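Local structure of serpin (Taeniopygia guttata, 5HGC) at residues A[20-25]-A[289-294]. The protein probably inhibits serine proteases, as serpins commonly do, and binds a cortisol-type steroid. Residues are numbered along the deposited sequence; the frame is centred on the assembly and turned at random.
Sequences FQFFRE and RKMGIV
One methionine, just past the end of helix 285-290, carries most of the contact on the side of 289-294: M291 reaches across to Q21, F22 and E25 without a single hydrogen bond bridging the segments. The contact joins helix 12-29 of the serpin fold to the connection between the antiparallel strands 265-283 and 316-325. M291 CG lies anti to its own carbonyl carbon, and after an extended chi2 the chain bends at chi3 (69°), which lays the methyl against helix 12-29. SD rests 3.9 Å from F22 CA and meets the ring obliquely, 5.3 Å from its centroid, in a Met-aromatic contact; the ring also touches T287, L288 and Y37. CE fits against Q21, 3.7 Å from CB and 3.6 Å from OE1. E25 CG slides past M291 CG, and E25 OE1 approaches K290 CD at 3.9 Å. Q21 and E25 suit this partly exposed rim, offering aliphatic carbons to the methionine and carrying polar ends. An alanine here would remove M291 CG, SD and CE with their contacts, and would probably leave the join looser. G292 closes the helix in a Schellman motif; at its phi of 100° a CB would jam against M291 O. E25 OE1 and K290 NZ, 5.7 Å apart, form no salt bridge, so cohesion rests mainly on flexible, polarisable thioether packing, with at most a modest long-range attraction between those charges.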
# COMPACT_ATOMS: atom_id res chain seq x y z
N PHE A 20 -0.39 9.74 -1.88
CA PHE A 20 0.79 10.58 -1.72
C PHE A 20 0.81 11.61 -0.56
O PHE A 20 1.90 11.84 0.01
CB PHE A 20 1.28 11.11 -3.08
CG PHE A 20 1.63 9.98 -4.02
CD1 PHE A 20 2.77 9.21 -3.80
CD2 PHE A 20 0.77 9.63 -5.05
CE1 PHE A 20 3.06 8.12 -4.63
CE2 PHE A 20 1.05 8.54 -5.87
CZ PHE A 20 2.20 7.78 -5.67
N GLN A 21 -0.34 12.17 -0.14
CA GLN A 21 -0.28 12.96 1.12
C GLN A 21 0.16 12.10 2.28
O GLN A 21 0.93 12.54 3.13
CB GLN A 21 -1.60 13.60 1.53
CG GLN A 21 -2.18 14.50 0.49
CD GLN A 21 -3.64 14.74 0.74
OE1 GLN A 21 -4.07 14.86 1.92
NE2 GLN A 21 -4.44 14.83 -0.36
N PHE A 22 -0.35 10.87 2.30
CA PHE A 22 -0.02 9.99 3.38
C PHE A 22 1.49 9.82 3.40
O PHE A 22 2.10 9.96 4.49
CB PHE A 22 -0.74 8.64 3.25
CG PHE A 22 -0.56 7.76 4.45
CD1 PHE A 22 0.56 6.95 4.59
CD2 PHE A 22 -1.56 7.70 5.44
CE1 PHE A 22 0.71 6.14 5.71
CE2 PHE A 22 -1.42 6.87 6.55
CZ PHE A 22 -0.27 6.10 6.71
N PHE A 23 2.05 9.50 2.21
CA PHE A 23 3.50 9.36 2.00
C PHE A 23 4.32 10.57 2.48
O PHE A 23 5.30 10.37 3.22
CB PHE A 23 3.83 9.11 0.52
CG PHE A 23 5.28 8.79 0.28
CD1 PHE A 23 5.87 7.65 0.85
CD2 PHE A 23 6.08 9.62 -0.48
CE1 PHE A 23 7.21 7.31 0.63
CE2 PHE A 23 7.44 9.30 -0.69
CZ PHE A 23 8.00 8.13 -0.14
N ARG A 24 3.91 11.79 2.07
CA ARG A 24 4.58 13.05 2.51
C ARG A 24 4.62 13.15 4.02
O ARG A 24 5.70 13.39 4.56
CB ARG A 24 4.05 14.33 1.79
CG ARG A 24 4.24 14.24 0.26
CD ARG A 24 4.05 15.51 -0.53
NE ARG A 24 2.67 15.99 -0.59
CZ ARG A 24 1.69 15.49 -1.36
NH1 ARG A 24 1.89 14.44 -2.15
NH2 ARG A 24 0.48 16.04 -1.33
N GLU A 25 3.48 12.88 4.67
CA GLU A 25 3.33 12.89 6.14
C GLU A 25 4.22 11.92 6.85
O GLU A 25 4.91 12.29 7.80
CB GLU A 25 1.88 12.60 6.58
CG GLU A 25 0.90 13.76 6.48
CD GLU A 25 1.29 15.01 7.30
OE1 GLU A 25 2.13 14.95 8.27
OE2 GLU A 25 0.71 16.07 6.96
N ARG A 289 -4.95 11.72 11.75
CA ARG A 289 -5.35 12.95 12.48
C ARG A 289 -4.79 14.18 11.75
O ARG A 289 -5.56 15.09 11.38
CB ARG A 289 -4.91 12.92 13.94
CG ARG A 289 -5.91 12.33 14.91
CD ARG A 289 -5.43 12.47 16.36
NE ARG A 289 -4.29 11.57 16.69
CZ ARG A 289 -4.38 10.38 17.31
NH1 ARG A 289 -3.27 9.67 17.55
NH2 ARG A 289 -5.57 9.90 17.71
N LYS A 290 -3.48 14.14 11.48
CA LYS A 290 -2.81 15.19 10.71
C LYS A 290 -3.45 15.36 9.35
O LYS A 290 -3.41 16.45 8.81
CB LYS A 290 -1.32 14.95 10.56
CG LYS A 290 -0.54 15.27 11.81
CD LYS A 290 0.77 14.49 11.89
CE LYS A 290 1.37 14.60 13.29
NZ LYS A 290 2.12 13.40 13.78
N MET A 291 -4.06 14.32 8.78
CA MET A 291 -4.70 14.52 7.46
C MET A 291 -6.14 14.98 7.54
O MET A 291 -6.82 15.12 6.51
CB MET A 291 -4.57 13.30 6.60
CG MET A 291 -3.13 13.11 6.19
SD MET A 291 -2.97 11.52 5.41
CE MET A 291 -3.91 11.87 3.89
N GLY A 292 -6.58 15.24 8.77
CA GLY A 292 -7.90 15.79 9.02
C GLY A 292 -8.96 14.78 9.45
O GLY A 292 -10.16 15.10 9.41
N ILE A 293 -8.53 13.58 9.85
CA ILE A 293 -9.48 12.56 10.32
C ILE A 293 -9.31 12.51 11.83
O ILE A 293 -8.33 11.93 12.33
CB ILE A 293 -9.26 11.16 9.70
CG1 ILE A 293 -9.22 11.21 8.18
CG2 ILE A 293 -10.40 10.24 10.11
CD1 ILE A 293 -8.65 9.94 7.56
N VAL A 294 -10.27 13.11 12.54
CA VAL A 294 -10.08 13.47 13.95
C VAL A 294 -11.08 12.81 14.87
O VAL A 294 -10.67 12.06 15.77
CB VAL A 294 -10.11 15.03 14.15
CG1 VAL A 294 -10.14 15.42 15.65
CG2 VAL A 294 -8.93 15.69 13.42